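Local coordinates for Cog5 (Kluyveromyces lactis, PDB 4U6U), which probably serves in tethering vesicles at the Golgi as the Cog5 subunit of the conserved oligomeric Golgi complex, pairing directly with Cog7, at residues A182-Q193 and S218-S226. The protein carries 7 engineered substitutions. Residues are numbered along the deposited sequence; the frame is centred on the assembly and turned at random.
Sequences AMENRNSILTLQ and SSLIDQFWS
Ile189 and Phe224 meet at the centre of this buried interface, where the isoleucine methyl CD1 lies 3.3 Å from Phe224 CD1 on the ring. A branched side chain suits this place because its two branches reach different neighbours: with CG1 anti to its carbonyl carbon (chi1 -67°), Ile189 sends CD1 to the phenylalanine while CG2 goes to Leu220 CB, 3.5 Å away, and to Ile221 CD1. Phe224 is a knob set into a hole formed by Ala182, Asn185, Arg186 and Ile189, a large flat side chain filling the space between successive helical turns. This packing joins helix 175-192 to helix 220-241, whose segments here run nearly antiparallel (155°) with axes 9.6 Å apart, within the all-helical C-terminal part of Cog5; helix 143-167 touches Phe224 through Ile158.

Farther along, Trp225 lies against the aliphatic part of Arg186, the two side chains crossing at about a right angle, with Trp225 CZ2 3.4 Å from Arg186 CB, while CH2 meets Ala182 CB at 4.0 Å. A long side chain bent at chi2 suits Arg186, since its methylenes pack against the indole and Ile221 CG1 while NE, at the indole edge, forms a salt bridge with Glu277 of helix 277-284. With an alanine here in place of the indole, a gap is likely to open beside Ala182 and the Arg186 methylenes, leaving the guanidinium freer to shift against Glu277.

Toward the other end, Gln193 combines an apolar stem with a polar head: CB lies 3.8 Å from Leu220 CD1, and OE1 accepts a weak hydrogen bond from Leu220 N (3.2 Å, 133° at the hydrogen). That amide belongs to the first turn of helix 220-241, where Ser219, the N-cap, accepts from Asp222 N through its compact hydroxyl OG.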
ATOM      1  N   ALA B 182      26.787  -5.352  15.769  1.00131.86           N
ATOM      2  CA  ALA B 182      25.439  -5.129  16.280  1.00127.55           C
ATOM      3  C   ALA B 182      25.072  -3.636  16.217  1.00135.54           C
ATOM      4  O   ALA B 182      23.932  -3.270  15.918  1.00140.10           O
ATOM      5  CB  ALA B 182      25.320  -5.645  17.692  1.00118.38           C
ATOM      6  N   MET B 183      26.037  -2.778  16.517  1.00133.79           N
ATOM      7  CA  MET B 183      25.826  -1.338  16.446  1.00139.79           C
ATOM      8  C   MET B 183      25.693  -0.858  15.002  1.00143.18           C
ATOM      9  O   MET B 183      25.018   0.142  14.736  1.00140.42           O
ATOM     10  CB  MET B 183      26.958  -0.606  17.160  1.00155.18           C
ATOM     11  CG  MET B 183      26.721  -0.457  18.653  1.00162.31           C
ATOM     12  SD  MET B 183      25.439   0.763  18.986  1.00144.95           S
ATOM     13  CE  MET B 183      26.058   2.138  18.029  1.00139.06           C
ATOM     14  N   GLU B 184      26.347  -1.567  14.081  1.00146.68           N
ATOM     15  CA  GLU B 184      26.232  -1.293  12.644  1.00154.64           C
ATOM     16  C   GLU B 184      24.779  -1.286  12.185  1.00152.71           C
ATOM     17  O   GLU B 184      24.326  -0.347  11.526  1.00154.77           O
ATOM     18  CB  GLU B 184      27.002  -2.341  11.839  1.00155.40           C
ATOM     19  CG  GLU B 184      28.500  -2.275  11.983  1.00160.92           C
ATOM     20  CD  GLU B 184      29.126  -1.511  10.850  1.00170.38           C
ATOM     21  OE1 GLU B 184      30.322  -1.156  10.948  1.00174.52           O
ATOM     22  OE2 GLU B 184      28.405  -1.273   9.857  1.00174.73           O
ATOM     23  N   ASN B 185      24.067  -2.353  12.545  1.00146.55           N
ATOM     24  CA  ASN B 185      22.653  -2.518  12.231  1.00143.61           C
ATOM     25  C   ASN B 185      21.801  -1.555  13.051  1.00135.30           C
ATOM     26  O   ASN B 185      20.860  -0.953  12.528  1.00139.10           O
ATOM     27  CB  ASN B 185      22.203  -3.969  12.480  1.00144.41           C
ATOM     28  CG  ASN B 185      22.531  -4.908  11.316  1.00146.01           C
ATOM     29  OD1 ASN B 185      23.220  -4.540  10.362  1.00147.54           O
ATOM     30  ND2 ASN B 185      22.031  -6.132  11.400  1.00144.74           N
ATOM     31  N   ARG B 186      22.138  -1.435  14.338  1.00125.00           N
ATOM     32  CA  ARG B 186      21.470  -0.518  15.270  1.00130.74           C
ATOM     33  C   ARG B 186      21.383   0.880  14.685  1.00134.13           C
ATOM     34  O   ARG B 186      20.348   1.547  14.791  1.00132.82           O
ATOM     35  CB  ARG B 186      22.220  -0.487  16.610  1.00137.49           C
ATOM     36  CG  ARG B 186      22.349   0.881  17.303  1.00135.78           C
ATOM     37  CD  ARG B 186      21.040   1.297  17.986  1.00131.77           C
ATOM     38  NE  ARG B 186      21.200   2.419  18.913  1.00136.29           N
ATOM     39  CZ  ARG B 186      21.530   3.664  18.565  1.00137.50           C
ATOM     40  NH1 ARG B 186      21.728   3.990  17.293  1.00130.35           N
ATOM     41  NH2 ARG B 186      21.640   4.599  19.500  1.00141.47           N
ATOM     42  N   ASN B 187      22.492   1.318  14.092  1.00135.62           N
ATOM     43  CA  ASN B 187      22.566   2.596  13.393  1.00136.51           C
ATOM     44  C   ASN B 187      21.699   2.632  12.135  1.00132.60           C
ATOM     45  O   ASN B 187      21.028   3.632  11.869  1.00128.82           O
ATOM     46  CB  ASN B 187      24.018   2.924  13.047  1.00134.22           C
ATOM     47  CG  ASN B 187      24.780   3.483  14.233  1.00133.03           C
ATOM     48  OD1 ASN B 187      24.178   3.918  15.219  1.00131.09           O
ATOM     49  ND2 ASN B 187      26.109   3.484  14.142  1.00127.14           N
ATOM     50  N   SER B 188      21.710   1.537  11.370  1.00135.25           N
ATOM     51  CA  SER B 188      20.907   1.433  10.151  1.00131.62           C
ATOM     52  C   SER B 188      19.436   1.571  10.486  1.00130.21           C
ATOM     53  O   SER B 188      18.657   2.105   9.705  1.00130.30           O
ATOM     54  CB  SER B 188      21.150   0.096   9.443  1.00125.93           C
ATOM     55  OG  SER B 188      22.095   0.231   8.398  1.00130.91           O
ATOM     56  N   ILE B 189      19.068   1.080  11.661  1.00126.67           N
ATOM     57  CA  ILE B 189      17.703   1.166  12.155  1.00127.02           C
ATOM     58  C   ILE B 189      17.407   2.574  12.662  1.00136.04           C
ATOM     59  O   ILE B 189      16.285   3.076  12.522  1.00140.19           O
ATOM     60  CB  ILE B 189      17.457   0.115  13.253  1.00121.33           C
ATOM     61  CG1 ILE B 189      17.509  -1.275  12.624  1.00119.67           C
ATOM     62  CG2 ILE B 189      16.119   0.321  13.948  1.00112.86           C
ATOM     63  CD1 ILE B 189      17.076  -2.357  13.535  1.00115.78           C
ATOM     64  N   LEU B 190      18.429   3.212  13.229  1.00145.77           N
ATOM     65  CA  LEU B 190      18.305   4.584  13.713  1.00152.11           C
ATOM     66  C   LEU B 190      17.956   5.474  12.531  1.00156.07           C
ATOM     67  O   LEU B 190      17.057   6.317  12.614  1.00152.42           O
ATOM     68  CB  LEU B 190      19.608   5.038  14.397  1.00146.60           C
ATOM     69  CG  LEU B 190      19.783   6.438  15.006  1.00140.70           C
ATOM     70  CD1 LEU B 190      20.360   7.415  13.993  1.00136.11           C
ATOM     71  CD2 LEU B 190      18.476   6.971  15.581  1.00139.63           C
ATOM     72  N   THR B 191      18.659   5.258  11.423  1.00158.75           N
ATOM     73  CA  THR B 191      18.451   6.056  10.225  1.00159.52           C
ATOM     74  C   THR B 191      17.231   5.616   9.402  1.00150.74           C
ATOM     75  O   THR B 191      16.777   6.377   8.569  1.00146.24           O
ATOM     76  CB  THR B 191      19.716   6.060   9.310  1.00148.43           C
ATOM     77  OG1 THR B 191      19.830   4.814   8.612  1.00146.89           O
ATOM     78  CG2 THR B 191      20.985   6.306  10.124  1.00144.35           C
ATOM     79  N   LEU B 192      16.708   4.409   9.617  1.00143.04           N
ATOM     80  CA  LEU B 192      15.490   3.975   8.912  1.00133.73           C
ATOM     81  C   LEU B 192      14.232   4.606   9.487  1.00142.27           C
ATOM     82  O   LEU B 192      13.283   4.927   8.766  1.00151.40           O
ATOM     83  CB  LEU B 192      15.336   2.449   8.929  1.00122.24           C
ATOM     84  CG  LEU B 192      14.048   1.965   8.233  1.00117.76           C
ATOM     85  CD1 LEU B 192      14.056   2.369   6.769  1.00120.35           C
ATOM     86  CD2 LEU B 192      13.794   0.472   8.349  1.00105.70           C
ATOM     87  N   GLN B 193      14.217   4.772  10.797  1.00140.74           N
ATOM     88  CA  GLN B 193      13.047   5.298  11.471  1.00144.68           C
ATOM     89  C   GLN B 193      12.938   6.811  11.315  1.00157.04           C
ATOM     90  O   GLN B 193      11.994   7.416  11.814  1.00164.70           O
ATOM     91  CB  GLN B 193      13.072   4.882  12.940  1.00140.55           C
ATOM     92  CG  GLN B 193      14.081   5.606  13.785  1.00147.77           C
ATOM     93  CD  GLN B 193      14.261   4.942  15.137  1.00152.71           C
ATOM     94  OE1 GLN B 193      13.677   3.890  15.407  1.00148.52           O
ATOM     95  NE2 GLN B 193      15.088   5.542  15.987  1.00158.23           N
ATOM     96  N   SER B 218       7.655   0.636  20.458  1.00142.51           N
ATOM     97  CA  SER B 218       7.714   2.054  20.795  1.00146.22           C
ATOM     98  C   SER B 218       8.665   2.775  19.849  1.00150.45           C
ATOM     99  O   SER B 218       8.391   3.883  19.399  1.00156.54           O
ATOM    100  CB  SER B 218       8.155   2.259  22.248  1.00144.02           C
ATOM    101  OG  SER B 218       9.548   2.038  22.403  1.00145.61           O
ATOM    102  N   SER B 219       9.798   2.144  19.570  1.00150.21           N
ATOM    103  CA  SER B 219      10.711   2.611  18.536  1.00147.81           C
ATOM    104  C   SER B 219      11.201   1.373  17.804  1.00141.50           C
ATOM    105  O   SER B 219      11.033   0.257  18.298  1.00145.35           O
ATOM    106  CB  SER B 219      11.880   3.428  19.117  1.00142.83           C
ATOM    107  OG  SER B 219      12.882   2.619  19.710  1.00135.91           O
ATOM    108  N   LEU B 220      11.775   1.552  16.620  1.00130.10           N
ATOM    109  CA  LEU B 220      12.345   0.420  15.911  1.00119.76           C
ATOM    110  C   LEU B 220      13.553  -0.108  16.667  1.00136.57           C
ATOM    111  O   LEU B 220      13.747  -1.323  16.766  1.00146.49           O
ATOM    112  CB  LEU B 220      12.715   0.801  14.482  1.00117.47           C
ATOM    113  CG  LEU B 220      11.531   1.202  13.595  1.00117.34           C
ATOM    114  CD1 LEU B 220      11.947   1.295  12.133  1.00105.20           C
ATOM    115  CD2 LEU B 220      10.385   0.215  13.767  1.00111.36           C
ATOM    116  N   ILE B 221      14.363   0.796  17.206  1.00135.93           N
ATOM    117  CA  ILE B 221      15.484   0.375  18.039  1.00129.27           C
ATOM    118  C   ILE B 221      15.015  -0.468  19.224  1.00131.90           C
ATOM    119  O   ILE B 221      15.560  -1.546  19.465  1.00138.76           O
ATOM    120  CB  ILE B 221      16.308   1.564  18.537  1.00121.62           C
ATOM    121  CG1 ILE B 221      17.306   1.961  17.463  1.00107.36           C
ATOM    122  CG2 ILE B 221      17.164   1.166  19.703  1.00125.95           C
ATOM    123  CD1 ILE B 221      16.728   2.818  16.422  1.00115.59           C
ATOM    124  N   ASP B 222      13.983  -0.013  19.928  1.00129.85           N
ATOM    125  CA  ASP B 222      13.539  -0.713  21.131  1.00137.45           C
ATOM    126  C   ASP B 222      13.146  -2.165  20.863  1.00133.89           C
ATOM    127  O   ASP B 222      13.509  -3.059  21.627  1.00133.52           O
ATOM    128  CB  ASP B 222      12.370   0.023  21.772  1.00146.84           C
ATOM    129  CG  ASP B 222      12.646   0.383  23.207  1.00163.28           C
ATOM    130  OD1 ASP B 222      13.827   0.320  23.614  1.00158.26           O
ATOM    131  OD2 ASP B 222      11.689   0.737  23.925  1.00178.37           O
ATOM    132  N   GLN B 223      12.421  -2.411  19.780  1.00127.14           N
ATOM    133  CA  GLN B 223      12.061  -3.781  19.482  1.00121.02           C
ATOM    134  C   GLN B 223      13.254  -4.520  18.919  1.00135.48           C
ATOM    135  O   GLN B 223      13.391  -5.723  19.133  1.00147.37           O
ATOM    136  CB  GLN B 223      10.886  -3.858  18.524  1.00100.85           C
ATOM    137  CG  GLN B 223       9.664  -4.377  19.232  1.00112.48           C
ATOM    138  CD  GLN B 223       9.408  -5.853  18.975  1.00118.19           C
ATOM    139  OE1 GLN B 223       9.977  -6.438  18.054  1.00116.09           O
ATOM    140  NE2 GLN B 223       8.533  -6.459  19.780  1.00123.77           N
ATOM    141  N   PHE B 224      14.136  -3.804  18.230  1.00128.63           N
ATOM    142  CA  PHE B 224      15.358  -4.427  17.731  1.00115.52           C
ATOM    143  C   PHE B 224      16.218  -5.019  18.860  1.00114.29           C
ATOM    144  O   PHE B 224      16.439  -6.227  18.906  1.00103.91           O
ATOM    145  CB  PHE B 224      16.165  -3.422  16.921  1.00107.26           C
ATOM    146  CG  PHE B 224      17.567  -3.875  16.612  1.00104.70           C
ATOM    147  CD1 PHE B 224      17.811  -4.794  15.598  1.00100.73           C
ATOM    148  CD2 PHE B 224      18.647  -3.369  17.332  1.00105.45           C
ATOM    149  CE1 PHE B 224      19.111  -5.199  15.300  1.00 99.69           C
ATOM    150  CE2 PHE B 224      19.943  -3.766  17.047  1.00106.07           C
ATOM    151  CZ  PHE B 224      20.176  -4.687  16.026  1.00105.07           C
ATOM    152  N   TRP B 225      16.679  -4.181  19.781  1.00118.30           N
ATOM    153  CA  TRP B 225      17.500  -4.668  20.880  1.00119.11           C
ATOM    154  C   TRP B 225      16.782  -5.722  21.688  1.00119.81           C
ATOM    155  O   TRP B 225      17.340  -6.777  21.951  1.00114.21           O
ATOM    156  CB  TRP B 225      17.916  -3.527  21.795  1.00125.34           C
ATOM    157  CG  TRP B 225      18.969  -2.665  21.207  1.00130.30           C
ATOM    158  CD1 TRP B 225      18.937  -1.311  21.092  1.00138.51           C
ATOM    159  CD2 TRP B 225      20.222  -3.085  20.659  1.00125.18           C
ATOM    160  NE1 TRP B 225      20.087  -0.855  20.499  1.00139.35           N
ATOM    161  CE2 TRP B 225      20.898  -1.931  20.223  1.00128.94           C
ATOM    162  CE3 TRP B 225      20.846  -4.328  20.498  1.00114.32           C
ATOM    163  CZ2 TRP B 225      22.161  -1.972  19.638  1.00122.86           C
ATOM    164  CZ3 TRP B 225      22.104  -4.371  19.912  1.00111.74           C
ATOM    165  CH2 TRP B 225      22.746  -3.200  19.490  1.00117.87           C
ATOM    166  N   SER B 226      15.538  -5.438  22.062  1.00127.22           N
ATOM    167  CA  SER B 226      14.766  -6.366  22.871  1.00128.75           C
ATOM    168  C   SER B 226      14.801  -7.762  22.278  1.00132.05           C
ATOM    169  O   SER B 226      15.045  -8.731  22.988  1.00140.58           O
ATOM    170  CB  SER B 226      13.324  -5.909  23.018  1.00129.97           C
ATOM    171  OG  SER B 226      12.595  -6.862  23.770  1.00134.39           O
TER